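PDB 3IBY: ferrous iron transport protein B from Legionella pneumophila, which probably drives ferrous iron uptake across the bacterial inner membrane at the expense of GTP, this chain being its cytosolic part with the GTP-binding domain. Local coordinates for residues Gln180-Leu190 and Ala200-Ala208. Sequence-based numbering, arbitrary orientation.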
ATOM      1  N   GLN A 180      18.462   4.734  12.572  1.00  8.32           N
ATOM      2  CA  GLN A 180      18.746   3.684  11.600  1.00  9.30           C
ATOM      3  C   GLN A 180      19.342   2.480  12.337  1.00  9.03           C
ATOM      4  O   GLN A 180      18.983   1.339  12.097  1.00  8.37           O
ATOM      5  CB  GLN A 180      19.650   4.210  10.476  1.00  9.85           C
ATOM      6  CG  GLN A 180      19.611   3.361   9.176  1.00 12.84           C
ATOM      7  CD  GLN A 180      18.208   3.307   8.468  1.00 17.20           C
ATOM      8  OE1 GLN A 180      17.627   2.210   8.273  1.00 18.14           O
ATOM      9  NE2 GLN A 180      17.678   4.491   8.070  1.00 18.03           N
ATOM     10  N   GLN A 181      20.225   2.765  13.275  1.00  9.46           N
ATOM     11  CA  GLN A 181      20.794   1.742  14.117  1.00  9.88           C
ATOM     12  C   GLN A 181      19.679   0.848  14.714  1.00  9.74           C
ATOM     13  O   GLN A 181      19.761  -0.377  14.645  1.00  9.58           O
ATOM     14  CB  GLN A 181      21.654   2.404  15.209  1.00 10.17           C
ATOM     15  CG  GLN A 181      22.737   1.513  15.858  1.00 12.19           C
ATOM     16  CD  GLN A 181      22.409   1.045  17.295  1.00 14.31           C
ATOM     17  OE1 GLN A 181      21.502   1.578  17.969  1.00 14.33           O
ATOM     18  NE2 GLN A 181      23.177   0.058  17.773  1.00 13.68           N
ATOM     19  N   ILE A 182      18.627   1.460  15.263  1.00  9.66           N
ATOM     20  CA  ILE A 182      17.583   0.717  15.988  1.00  9.32           C
ATOM     21  C   ILE A 182      16.782  -0.165  15.045  1.00  8.90           C
ATOM     22  O   ILE A 182      16.487  -1.298  15.374  1.00  8.35           O
ATOM     23  CB  ILE A 182      16.591   1.657  16.747  1.00  9.54           C
ATOM     24  CG1 ILE A 182      17.287   2.368  17.899  1.00  9.55           C
ATOM     25  CG2 ILE A 182      15.393   0.854  17.318  1.00  9.75           C
ATOM     26  CD1 ILE A 182      16.473   3.502  18.516  1.00  9.12           C
ATOM     27  N   LEU A 183      16.417   0.374  13.887  1.00  8.85           N
ATOM     28  CA  LEU A 183      15.701  -0.395  12.884  1.00  9.13           C
ATOM     29  C   LEU A 183      16.547  -1.563  12.347  1.00  9.43           C
ATOM     30  O   LEU A 183      15.993  -2.638  12.048  1.00 10.14           O
ATOM     31  CB  LEU A 183      15.244   0.492  11.718  1.00  9.35           C
ATOM     32  CG  LEU A 183      14.121   1.540  11.870  1.00  9.65           C
ATOM     33  CD1 LEU A 183      14.070   2.379  10.602  1.00  8.83           C
ATOM     34  CD2 LEU A 183      12.704   0.956  12.171  1.00 10.28           C
ATOM     35  N   ASN A 184      17.868  -1.386  12.226  1.00  8.79           N
ATOM     36  CA  ASN A 184      18.709  -2.483  11.736  1.00  8.50           C
ATOM     37  C   ASN A 184      18.919  -3.582  12.801  1.00  8.66           C
ATOM     38  O   ASN A 184      19.039  -4.768  12.453  1.00  8.49           O
ATOM     39  CB  ASN A 184      20.048  -1.968  11.173  1.00  8.28           C
ATOM     40  CG  ASN A 184      19.873  -0.977  10.021  1.00  7.33           C
ATOM     41  OD1 ASN A 184      18.913  -1.020   9.258  1.00  6.86           O
ATOM     42  ND2 ASN A 184      20.808  -0.072   9.909  1.00  6.20           N
ATOM     43  N   ASP A 185      18.961  -3.200  14.087  1.00  8.76           N
ATOM     44  CA  ASP A 185      18.972  -4.188  15.198  1.00  8.71           C
ATOM     45  C   ASP A 185      17.640  -4.951  15.201  1.00  8.57           C
ATOM     46  O   ASP A 185      17.589  -6.174  15.281  1.00  8.44           O
ATOM     47  CB  ASP A 185      19.204  -3.531  16.580  1.00  8.51           C
ATOM     48  CG  ASP A 185      20.696  -3.365  16.932  1.00  8.84           C
ATOM     49  OD1 ASP A 185      21.025  -2.509  17.794  1.00  6.26           O
ATOM     50  OD2 ASP A 185      21.542  -4.081  16.345  1.00  9.82           O
ATOM     51  N   LEU A 186      16.561  -4.203  15.089  1.00  8.59           N
ATOM     52  CA  LEU A 186      15.246  -4.776  15.096  1.00  8.65           C
ATOM     53  C   LEU A 186      15.101  -5.777  13.943  1.00  9.00           C
ATOM     54  O   LEU A 186      14.735  -6.925  14.188  1.00  9.01           O
ATOM     55  CB  LEU A 186      14.220  -3.654  15.024  1.00  8.52           C
ATOM     56  CG  LEU A 186      12.837  -3.967  15.537  1.00  8.54           C
ATOM     57  CD1 LEU A 186      12.902  -4.389  16.986  1.00  8.99           C
ATOM     58  CD2 LEU A 186      11.961  -2.747  15.355  1.00  7.89           C
ATOM     59  N   GLU A 187      15.444  -5.366  12.718  1.00  9.08           N
ATOM     60  CA  GLU A 187      15.435  -6.285  11.568  1.00  9.66           C
ATOM     61  C   GLU A 187      16.225  -7.563  11.826  1.00  9.70           C
ATOM     62  O   GLU A 187      15.781  -8.649  11.487  1.00 10.12           O
ATOM     63  CB  GLU A 187      15.947  -5.618  10.273  1.00  9.76           C
ATOM     64  CG  GLU A 187      15.845  -6.536   9.021  1.00 10.60           C
ATOM     65  CD  GLU A 187      16.073  -5.837   7.642  1.00 12.38           C
ATOM     66  OE1 GLU A 187      16.843  -4.859   7.550  1.00 12.59           O
ATOM     67  OE2 GLU A 187      15.492  -6.294   6.620  1.00 13.46           O
ATOM     68  N   ASN A 188      17.390  -7.447  12.431  1.00 10.07           N
ATOM     69  CA  ASN A 188      18.244  -8.621  12.642  1.00 10.50           C
ATOM     70  C   ASN A 188      17.752  -9.548  13.762  1.00 10.16           C
ATOM     71  O   ASN A 188      17.747 -10.765  13.614  1.00  9.97           O
ATOM     72  CB  ASN A 188      19.688  -8.152  12.887  1.00 11.18           C
ATOM     73  CG  ASN A 188      20.325  -7.531  11.624  1.00 12.77           C
ATOM     74  OD1 ASN A 188      20.962  -6.460  11.680  1.00 12.86           O
ATOM     75  ND2 ASN A 188      20.147  -8.214  10.478  1.00 13.66           N
ATOM     76  N   GLN A 189      17.345  -8.965  14.884  1.00 10.13           N
ATOM     77  CA  GLN A 189      16.610  -9.681  15.924  1.00 10.19           C
ATOM     78  C   GLN A 189      15.564 -10.605  15.253  1.00  9.98           C
ATOM     79  O   GLN A 189      15.558 -11.827  15.491  1.00 10.37           O
ATOM     80  CB  GLN A 189      15.924  -8.662  16.844  1.00 10.58           C
ATOM     81  CG  GLN A 189      15.693  -9.048  18.327  1.00 11.72           C
ATOM     82  CD  GLN A 189      15.395  -7.795  19.235  1.00 13.75           C
ATOM     83  OE1 GLN A 189      15.420  -6.649  18.768  1.00 12.94           O
ATOM     84  NE2 GLN A 189      15.129  -8.032  20.528  1.00 14.28           N
ATOM     85  N   LEU A 190      14.724 -10.024  14.383  1.00  8.83           N
ATOM     86  CA  LEU A 190      13.673 -10.768  13.675  1.00  8.11           C
ATOM     87  C   LEU A 190      14.206 -11.904  12.794  1.00  8.10           C
ATOM     88  O   LEU A 190      13.680 -13.009  12.840  1.00  7.30           O
ATOM     89  CB  LEU A 190      12.804  -9.829  12.822  1.00  7.76           C
ATOM     90  CG  LEU A 190      12.024  -8.773  13.601  1.00  6.87           C
ATOM     91  CD1 LEU A 190      11.106  -8.029  12.718  1.00  5.41           C
ATOM     92  CD2 LEU A 190      11.272  -9.407  14.771  1.00  7.06           C
ATOM     93  N   ALA A 200      10.732  -9.599   7.726  1.00  5.69           N
ATOM     94  CA  ALA A 200      11.480  -8.967   8.804  1.00  5.58           C
ATOM     95  C   ALA A 200      11.662  -7.490   8.533  1.00  5.96           C
ATOM     96  O   ALA A 200      11.465  -6.655   9.448  1.00  5.63           O
ATOM     97  CB  ALA A 200      12.806  -9.605   8.988  1.00  5.83           C
ATOM     98  N   TYR A 201      12.021  -7.158   7.285  1.00  5.82           N
ATOM     99  CA  TYR A 201      12.165  -5.761   6.913  1.00  5.84           C
ATOM    100  C   TYR A 201      10.854  -5.079   7.220  1.00  5.96           C
ATOM    101  O   TYR A 201      10.846  -4.055   7.893  1.00  7.01           O
ATOM    102  CB  TYR A 201      12.549  -5.559   5.435  1.00  5.86           C
ATOM    103  CG  TYR A 201      12.709  -4.084   5.035  1.00  5.58           C
ATOM    104  CD1 TYR A 201      13.956  -3.439   5.058  1.00  6.18           C
ATOM    105  CD2 TYR A 201      11.626  -3.335   4.651  1.00  4.00           C
ATOM    106  CE1 TYR A 201      14.093  -2.081   4.697  1.00  4.81           C
ATOM    107  CE2 TYR A 201      11.762  -1.996   4.294  1.00  4.08           C
ATOM    108  CZ  TYR A 201      12.977  -1.375   4.314  1.00  3.73           C
ATOM    109  OH  TYR A 201      13.040  -0.050   3.947  1.00  3.09           O
ATOM    110  N   TYR A 202       9.749  -5.657   6.754  1.00  5.68           N
ATOM    111  CA  TYR A 202       8.444  -4.984   6.831  1.00  5.40           C
ATOM    112  C   TYR A 202       7.964  -4.889   8.266  1.00  5.74           C
ATOM    113  O   TYR A 202       7.520  -3.855   8.701  1.00  6.12           O
ATOM    114  CB  TYR A 202       7.394  -5.736   5.981  1.00  5.04           C
ATOM    115  CG  TYR A 202       5.942  -5.343   6.204  1.00  2.72           C
ATOM    116  CD1 TYR A 202       5.346  -4.314   5.484  1.00  2.00           C
ATOM    117  CD2 TYR A 202       5.163  -6.026   7.115  1.00  2.38           C
ATOM    118  CE1 TYR A 202       4.007  -3.981   5.671  1.00  2.00           C
ATOM    119  CE2 TYR A 202       3.831  -5.685   7.321  1.00  2.64           C
ATOM    120  CZ  TYR A 202       3.251  -4.665   6.601  1.00  3.19           C
ATOM    121  OH  TYR A 202       1.910  -4.365   6.844  1.00  5.80           O
ATOM    122  N   PHE A 203       8.058  -5.979   8.994  1.00  6.33           N
ATOM    123  CA  PHE A 203       7.541  -6.048  10.345  1.00  7.20           C
ATOM    124  C   PHE A 203       8.289  -5.111  11.330  1.00  7.03           C
ATOM    125  O   PHE A 203       7.703  -4.603  12.305  1.00  7.00           O
ATOM    126  CB  PHE A 203       7.626  -7.504  10.788  1.00  7.67           C
ATOM    127  CG  PHE A 203       7.045  -7.763  12.130  1.00 11.59           C
ATOM    128  CD1 PHE A 203       5.959  -7.021  12.598  1.00 14.82           C
ATOM    129  CD2 PHE A 203       7.574  -8.777  12.937  1.00 14.14           C
ATOM    130  CE1 PHE A 203       5.413  -7.286  13.847  1.00 16.69           C
ATOM    131  CE2 PHE A 203       7.041  -9.049  14.184  1.00 15.24           C
ATOM    132  CZ  PHE A 203       5.961  -8.306  14.649  1.00 15.98           C
ATOM    133  N   SER A 204       9.569  -4.868  11.043  1.00  6.43           N
ATOM    134  CA  SER A 204      10.402  -3.939  11.819  1.00  5.93           C
ATOM    135  C   SER A 204       9.889  -2.487  11.781  1.00  5.34           C
ATOM    136  O   SER A 204       9.808  -1.798  12.837  1.00  4.08           O
ATOM    137  CB  SER A 204      11.884  -4.009  11.362  1.00  5.63           C
ATOM    138  OG  SER A 204      12.029  -3.824   9.974  1.00  4.47           O
ATOM    139  N   ARG A 205       9.548  -2.036  10.571  1.00  4.80           N
ATOM    140  CA  ARG A 205       8.982  -0.701  10.373  1.00  4.14           C
ATOM    141  C   ARG A 205       7.671  -0.558  11.104  1.00  4.12           C
ATOM    142  O   ARG A 205       7.425   0.453  11.738  1.00  3.87           O
ATOM    143  CB  ARG A 205       8.797  -0.394   8.893  1.00  4.22           C
ATOM    144  CG  ARG A 205      10.051   0.182   8.196  1.00  5.47           C
ATOM    145  CD  ARG A 205      11.189  -0.781   8.234  1.00  5.90           C
ATOM    146  NE  ARG A 205      12.429  -0.200   7.769  1.00  7.50           N
ATOM    147  CZ  ARG A 205      13.623  -0.751   7.980  1.00  8.18           C
ATOM    148  NH1 ARG A 205      13.747  -1.900   8.650  1.00  8.62           N
ATOM    149  NH2 ARG A 205      14.703  -0.167   7.505  1.00  7.46           N
ATOM    150  N   ARG A 206       6.838  -1.582  11.061  1.00  4.60           N
ATOM    151  CA  ARG A 206       5.571  -1.511  11.764  1.00  5.62           C
ATOM    152  C   ARG A 206       5.754  -1.407  13.288  1.00  6.06           C
ATOM    153  O   ARG A 206       5.115  -0.579  13.969  1.00  5.03           O
ATOM    154  CB  ARG A 206       4.692  -2.703  11.361  1.00  6.08           C
ATOM    155  CG  ARG A 206       3.769  -2.461  10.153  1.00  6.06           C
ATOM    156  CD  ARG A 206       4.031  -1.132   9.424  1.00  7.42           C
ATOM    157  NE  ARG A 206       4.594  -1.364   8.103  1.00  6.73           N
ATOM    158  CZ  ARG A 206       5.255  -0.478   7.379  1.00  7.31           C
ATOM    159  NH1 ARG A 206       5.534   0.748   7.810  1.00  6.17           N
ATOM    160  NH2 ARG A 206       5.660  -0.845   6.186  1.00 11.59           N
ATOM    161  N   LEU A 207       6.617  -2.257  13.814  1.00  6.89           N
ATOM    162  CA  LEU A 207       6.981  -2.177  15.224  1.00  7.82           C
ATOM    163  C   LEU A 207       7.462  -0.766  15.557  1.00  8.06           C
ATOM    164  O   LEU A 207       6.997  -0.149  16.513  1.00  7.83           O
ATOM    165  CB  LEU A 207       8.082  -3.189  15.528  1.00  7.82           C
ATOM    166  CG  LEU A 207       7.681  -4.506  16.171  1.00  8.86           C
ATOM    167  CD1 LEU A 207       6.193  -4.778  15.925  1.00 10.62           C
ATOM    168  CD2 LEU A 207       8.605  -5.645  15.687  1.00  9.03           C
ATOM    169  N   ALA A 208       8.379  -0.264  14.736  1.00  8.72           N
ATOM    170  CA  ALA A 208       8.929   1.082  14.883  1.00  9.03           C
ATOM    171  C   ALA A 208       7.835   2.111  14.947  1.00  9.40           C
ATOM    172  O   ALA A 208       7.959   3.114  15.622  1.00  9.59           O
ATOM    173  CB  ALA A 208       9.853   1.396  13.730  1.00  9.01           C
TER
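Ser204 OG, gripped by the guanidinium of Arg205, belongs to a side chain that projects as a knob into a hole formed by Leu183, Leu186, Glu187 and Leu190. Arg205 NH1 donates to Ser204 OG over 2.9 Å at an N-H...O angle of 153°, with the oxygen lying in the guanidinium plane. One face of the Arg205 guanidinium rests on the Tyr201 ring near its rim; the opposite face receives Leu183 CD1, 4.1 Å from Arg205 CZ. Glu187, its CG trans to the backbone N (chi1 -176°) and its chain extended, brings OE2 to the ring edge of Tyr201, 3.3 Å from Tyr201 CB. Glu187 OE1 stays 4.4 Å from Arg205 NH1, too far for a salt bridge, although the opposite charge probably still favours the arrangement. Most of the rest is leucine packing. Leu190 CD1 meets Phe203 CD2 at 3.6 Å, the two side chains crossing nearly at right angles, and Leu186 CD2 lies 3.9 Å from Leu207 CB and 3.4 Å from Ser204 O. Such knob-into-hole packing illustrates how two consecutive helices fit together within a helical region accompanying a P-loop GTPase domain; here the segments 180-190 and 200-208 run at 129° to each other in N-to-C direction, their axes approaching to 8.6 Å. Leu183 and Ala208 also touch Leu238 of helix 234-253, Leu186 leans on Leu223 of helix 219-229, and Tyr202 reaches Val79 and Ile80 of helix 70-81, which precedes strand 86-92 of the central sheet.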